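Local structure of charybdin (Charybdis maritima, 2B7U) at residues Thr11-Ile16 with Lys61-Gly66; Gly66-Val71 with Gln84-Gly89. The protein belongs to the plant ribosome-inactivating proteins, whose mixed alpha/beta fold sets a six-stranded sheet against a group of helices. All blocks are in the same frame, centred on the assembly; numbering follows the deposited sequence. Where two conformers were deposited one is given.

Interaction 1 of 2, residues Thr11-Ile16 with Lys61-Gly66; sequences TVELDI and KLTFRG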
loop_
_atom_site.group_PDB
_atom_site.type_symbol
_atom_site.label_atom_id
_atom_site.label_comp_id
_atom_site.label_asym_id
_atom_site.label_seq_id
_atom_site.Cartn_x
_atom_site.Cartn_y
_atom_site.Cartn_z
ATOM N N THR A 11 6.961 6.643 12.198
ATOM C CA THR A 11 6.809 5.212 12.440
ATOM C C THR A 11 5.450 4.955 13.082
ATOM O O THR A 11 5.034 5.688 14.004
ATOM C CB THR A 11 7.942 4.654 13.336
ATOM O OG1 THR A 11 9.221 4.882 12.716
ATOM C CG2 THR A 11 7.771 3.147 13.596
ATOM N N VAL A 12 4.751 3.948 12.585
ATOM C CA VAL A 12 3.508 3.459 13.204
ATOM C C VAL A 12 3.733 1.999 13.598
ATOM O O VAL A 12 4.435 1.274 12.905
ATOM C CB VAL A 12 2.241 3.604 12.299
ATOM C CG1 VAL A 12 1.851 5.064 12.211
ATOM C CG2 VAL A 12 2.453 3.020 10.884
ATOM N N GLU A 13 3.100 1.571 14.679
ATOM C CA GLU A 13 3.330 0.236 15.215
ATOM C C GLU A 13 2.003 -0.430 15.552
ATOM O O GLU A 13 1.113 0.190 16.126
ATOM C CB GLU A 13 4.254 0.321 16.429
ATOM C CG GLU A 13 4.515 -0.999 17.124
ATOM C CD GLU A 13 5.514 -0.885 18.273
ATOM O OE1 GLU A 13 6.055 0.236 18.507
ATOM O OE2 GLU A 13 5.759 -1.913 18.956
ATOM N N LEU A 14 1.861 -1.688 15.165
ATOM C CA LEU A 14 0.662 -2.459 15.466
ATOM C C LEU A 14 1.027 -3.829 16.016
ATOM O O LEU A 14 1.855 -4.536 15.431
ATOM C CB LEU A 14 -0.193 -2.607 14.214
ATOM C CG LEU A 14 -1.578 -3.234 14.397
ATOM C CD1 LEU A 14 -2.477 -2.371 15.266
ATOM C CD2 LEU A 14 -2.222 -3.475 13.057
ATOM N N ASP A 15 0.420 -4.205 17.142
ATOM C CA ASP A 15 0.538 -5.585 17.604
ATOM C C ASP A 15 -0.623 -6.422 17.076
ATOM O O ASP A 15 -1.778 -6.052 17.227
ATOM C CB ASP A 15 0.613 -5.721 19.113
ATOM C CG ASP A 15 1.049 -7.133 19.527
ATOM O OD1 ASP A 15 0.199 -8.047 19.614
ATOM O OD2 ASP A 15 2.269 -7.374 19.703
ATOM N N ILE A 16 -0.296 -7.571 16.500
ATOM C CA ILE A 16 -1.254 -8.406 15.801
ATOM C C ILE A 16 -2.039 -9.335 16.729
ATOM O O ILE A 16 -3.120 -9.768 16.360
ATOM C CB ILE A 16 -0.537 -9.248 14.687
ATOM C CG1 ILE A 16 0.396 -8.373 13.858
ATOM C CG2 ILE A 16 -1.540 -9.952 13.773
ATOM C CD1 ILE A 16 -0.307 -7.198 13.228
ATOM N N LYS A 61 5.904 -0.901 11.900
ATOM C CA LYS A 61 6.443 -1.924 12.798
ATOM C C LYS A 61 5.310 -2.853 13.210
ATOM O O LYS A 61 4.274 -2.406 13.726
ATOM C CB LYS A 61 7.080 -1.264 14.026
ATOM C CG LYS A 61 7.863 -2.211 14.927
ATOM C CD LYS A 61 8.847 -1.368 15.756
ATOM C CE LYS A 61 9.491 -2.096 16.886
ATOM N NZ LYS A 61 10.229 -1.119 17.762
ATOM N N LEU A 62 5.486 -4.144 12.954
ATOM C CA LEU A 62 4.461 -5.142 13.234
ATOM C C LEU A 62 5.025 -6.143 14.216
ATOM O O LEU A 62 6.101 -6.659 13.999
ATOM C CB LEU A 62 4.058 -5.868 11.959
ATOM C CG LEU A 62 3.498 -5.007 10.831
ATOM C CD1 LEU A 62 3.230 -5.876 9.597
ATOM C CD2 LEU A 62 2.268 -4.274 11.249
ATOM N N THR A 63 4.268 -6.418 15.269
ATOM C CA THR A 63 4.749 -7.289 16.330
ATOM C C THR A 63 3.715 -8.364 16.615
ATOM O O THR A 63 2.504 -8.117 16.588
ATOM C CB THR A 63 5.021 -6.478 17.588
ATOM O OG1 THR A 63 6.121 -5.578 17.368
ATOM C CG2 THR A 63 5.354 -7.374 18.709
ATOM N N PHE A 64 4.197 -9.575 16.902
ATOM C CA PHE A 64 3.334 -10.663 17.312
ATOM C C PHE A 64 4.074 -11.578 18.272
ATOM O O PHE A 64 5.019 -12.249 17.865
ATOM C CB PHE A 64 2.892 -11.491 16.111
ATOM C CG PHE A 64 2.028 -12.661 16.482
ATOM C CD1 PHE A 64 0.846 -12.461 17.160
ATOM C CD2 PHE A 64 2.400 -13.945 16.163
ATOM C CE1 PHE A 64 0.053 -13.535 17.520
ATOM C CE2 PHE A 64 1.600 -15.030 16.528
ATOM C CZ PHE A 64 0.439 -14.821 17.190
ATOM N N ARG A 65 3.634 -11.611 19.523
ATOM C CA ARG A 65 4.194 -12.513 20.544
ATOM C C ARG A 65 5.732 -12.481 20.576
ATOM O O ARG A 65 6.391 -13.518 20.558
ATOM C CB ARG A 65 3.684 -13.948 20.349
ATOM C CG ARG A 65 2.192 -14.070 20.562
ATOM C CD ARG A 65 1.698 -15.510 20.516
ATOM N NE ARG A 65 0.278 -15.547 20.854
ATOM C CZ ARG A 65 -0.596 -16.459 20.421
ATOM N NH1 ARG A 65 -1.872 -16.378 20.816
ATOM N NH2 ARG A 65 -0.224 -17.445 19.610
ATOM N N GLY A 66 6.294 -11.276 20.600
ATOM C CA GLY A 66 7.742 -11.086 20.723
ATOM C C GLY A 66 8.532 -11.103 19.414
ATOM O O GLY A 66 9.757 -10.898 19.426
HETATM O O HOH W 1 8.412 -0.157 19.577
HETATM O O HOH W 2 1.715 -10.071 20.900
#
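Backbone hydrogen bonds from Val12, Leu14 and Ile16 to Lys61 and Thr63 join two parallel strands at one edge of the mixed sheet. Strand 7-15 is an edge strand within the chain, and strand 56-64 is its neighbour. The short segments run at 18° to each other. Lys61 N donates to Val12 O at 2.8 Å. Leu14 then binds on both sides of Leu62, its N to Lys61 O and its O to Thr63 N. Ile16 N closes the ladder on Thr63 O at 2.9 Å. These parallel neighbours are joined through helix 21-35, a beta-alpha-beta crossover whose connection also holds the small hairpin 38-45. Phe27 of that helix packs on Val12 and Leu14. The inner face of the ladder is apolar. Leu14 CB meets Leu62 CD2 at 4.2 Å, and Ile16 CB lies 4.3 Å from Phe64 CD1. Helix 151-170 touches Leu14 and Leu62 through Phe165, and helix 135-147 touches Ile16, Leu62 and Phe64. The other face is polar and more open. Glu13 and Lys61 lie side by side and point the same way. Both have CG anti to the backbone N (chi1 177° and -171°). Their stems touch at Glu13 CG and Lys61 CB, 4.0 Å apart. The charged ends do not form a salt bridge. Water 1 sits between them, donating to Glu13 OE1 at 2.6 Å and accepting from Lys61 NZ at 2.7 Å. Asp15 projects on the same face. Its OD1 takes the backbone N of Glu17, which holds the carboxylate near the strand end. Asp15 OD2 lies 3.2 Å from Thr63 CG2. Water 2 lies between Asp15 OD1 and Arg65 N and accepts from the latter.

Interaction 2 of 2, residues Gly66-Val71 with Gln84-Gly89; sequences GQVTTV and QMQGAG
Gln86 uses its side-chain amide to bind the backbone of Gly66 and Val68, where strand 67-74 begins. Gln86 NE2 donates to Gly66 O at 2.9 Å. This bond is nearly straight, 171° at the hydrogen, and it lies in the plane of the amide. Gln86 OE1 accepts from Val68 N at 2.8 Å. Here the donor stands well above the plane of the amide carbonyl. One amide thus serves a backbone acceptor and a backbone donor two residues apart. The side chain reaches them in an extended form, with CG anti to the backbone N (chi1 -176°). In the conformer described, Val68 crosses this chain at about a right angle and sets CG2 3.6 Å from Gln86 CD. Further along, Gln84 N donates to Thr70 O at 2.8 Å. Gln84 O has two donors. Thr69 OG1 gives its proton to Gln84 O at 3.1 Å, from above the carbonyl plane. Water 3 donates to the same Gln84 O and also to Val68 O, at 2.9 Å each. The water fills the place where the backbones are already parting. Strand 80-84 ends at Gln84, and the chain enters the loop that leads to strand 91-93. The contact therefore carries the antiparallel strand pair into a loop, with a side chain and a water taking over from direct backbone bonds. Helix 135-147 lies against it: Val142 and Leu145 touch Thr69, and Ala146 meets Gln86 by a backbone hydrogen bond. All the groups that bond across the contact are neutral, so its pairing should depend little on pH. The opposite demands of Gly66 O and Val68 N fix which end of the Gln86 amide carries the nitrogen.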
loop_
_atom_site.group_PDB
_atom_site.type_symbol
_atom_site.label_atom_id
_atom_site.label_comp_id
_atom_site.label_asym_id
_atom_site.label_seq_id
_atom_site.Cartn_x
_atom_site.Cartn_y
_atom_site.Cartn_z
ATOM N N GLY A 66 6.294 -11.276 20.600
ATOM C CA GLY A 66 7.742 -11.086 20.723
ATOM C C GLY A 66 8.532 -11.103 19.414
ATOM O O GLY A 66 9.757 -10.898 19.426
ATOM N N GLN A 67 7.849 -11.409 18.309
ATOM C CA GLN A 67 8.406 -11.447 16.978
ATOM C C GLN A 67 8.102 -10.123 16.321
ATOM O O GLN A 67 6.994 -9.614 16.470
ATOM C CB GLN A 67 7.741 -12.560 16.199
ATOM C CG GLN A 67 7.904 -13.919 16.861
ATOM C CD GLN A 67 7.037 -14.972 16.204
ATOM O OE1 GLN A 67 5.841 -15.087 16.510
ATOM N NE2 GLN A 67 7.631 -15.775 15.333
ATOM N N VAL A 68 9.065 -9.573 15.602
ATOM C CA VAL A 68 8.890 -8.219 15.070
ATOM C C VAL A 68 9.536 -8.085 13.705
ATOM O O VAL A 68 10.578 -8.669 13.407
ATOM C CB VAL A 68 9.527 -7.132 16.004
ATOM C CG1 VAL A 68 9.110 -7.333 17.421
ATOM C CG2 VAL A 68 11.026 -7.127 15.920
ATOM N N THR A 69 8.884 -7.306 12.865
ATOM C CA THR A 69 9.517 -6.833 11.670
ATOM C C THR A 69 9.116 -5.377 11.480
ATOM O O THR A 69 8.115 -4.930 12.002
ATOM C CB THR A 69 9.155 -7.696 10.456
ATOM O OG1 THR A 69 9.953 -7.296 9.331
ATOM C CG2 THR A 69 7.689 -7.610 10.128
ATOM N N THR A 70 9.968 -4.651 10.785
ATOM C CA THR A 70 9.688 -3.285 10.403
ATOM C C THR A 70 9.775 -3.213 8.892
ATOM O O THR A 70 10.772 -3.641 8.322
ATOM C CB THR A 70 10.679 -2.297 11.017
ATOM O OG1 THR A 70 10.653 -2.431 12.450
ATOM C CG2 THR A 70 10.305 -0.874 10.631
ATOM N N VAL A 71 8.738 -2.645 8.279
ATOM C CA VAL A 71 8.692 -2.483 6.829
ATOM C C VAL A 71 8.830 -1.004 6.497
ATOM O O VAL A 71 8.195 -0.166 7.124
ATOM C CB VAL A 71 7.376 -3.056 6.241
ATOM C CG1 VAL A 71 7.397 -2.977 4.754
ATOM C CG2 VAL A 71 7.212 -4.536 6.694
ATOM N N GLN A 84 13.109 -5.131 7.779
ATOM C CA GLN A 84 14.202 -5.467 8.680
ATOM C C GLN A 84 13.981 -6.805 9.378
ATOM O O GLN A 84 12.927 -7.029 9.968
ATOM C CB GLN A 84 14.332 -4.399 9.751
ATOM C CG GLN A 84 15.613 -4.535 10.549
ATOM C CD GLN A 84 15.838 -3.433 11.545
ATOM O OE1 GLN A 84 16.986 -2.991 11.740
ATOM N NE2 GLN A 84 14.786 -3.007 12.206
ATOM N N MET A 85 15.009 -7.651 9.357
ATOM C CA MET A 85 15.004 -8.901 10.132
ATOM C C MET A 85 15.306 -8.617 11.600
ATOM O O MET A 85 15.968 -7.630 11.918
ATOM C CB MET A 85 16.021 -9.874 9.569
ATOM C CG MET A 85 15.636 -10.393 8.194
ATOM S SD MET A 85 16.796 -11.540 7.466
ATOM C CE MET A 85 16.495 -13.054 8.383
ATOM N N GLN A 86 14.830 -9.496 12.486
ATOM C CA GLN A 86 14.876 -9.264 13.930
ATOM C C GLN A 86 16.226 -9.548 14.577
ATOM O O GLN A 86 16.636 -8.811 15.472
ATOM C CB GLN A 86 13.804 -10.095 14.638
ATOM C CG GLN A 86 13.694 -9.851 16.131
ATOM C CD GLN A 86 12.391 -10.345 16.708
ATOM O OE1 GLN A 86 11.541 -10.860 15.992
ATOM N NE2 GLN A 86 12.238 -10.216 18.009
ATOM N N GLY A 87 16.905 -10.599 14.138
ATOM C CA GLY A 87 18.109 -11.088 14.812
ATOM C C GLY A 87 19.221 -10.063 14.836
ATOM O O GLY A 87 19.642 -9.604 15.906
ATOM N N ALA A 88 19.720 -9.728 13.659
ATOM C CA ALA A 88 20.834 -8.796 13.532
ATOM C C ALA A 88 20.376 -7.383 13.134
ATOM O O ALA A 88 21.167 -6.442 13.198
ATOM C CB ALA A 88 21.826 -9.330 12.543
ATOM N N GLY A 89 19.110 -7.226 12.732
ATOM C CA GLY A 89 18.611 -5.930 12.246
ATOM C C GLY A 89 18.995 -5.673 10.793
ATOM O O GLY A 89 19.070 -4.525 10.370
HETATM O O HOH W 3 12.843 -6.885 12.882
#

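Interactions 1 and 2 lie in series across one sheet, their centres about 10 Å apart. Gly66 belongs to both. With Arg65 it makes the tight turn between strands 56-64 and 67-74, with positive phi at both residues. Those strands form a hairpin, so four neighbouring strands of the sheet are tied together from 7-15 to 80-84. Leu62 N and Thr69 O, 2.9 Å apart, probably form a hydrogen bond between the two contacts. On the face that carries Lys61 and Thr70, Lys61 CG packs on Thr70 OG1 at 3.7 Å. Helix 135-147 touches residues of both. The contact centres lie about 17 and 20 Å from the chain centre.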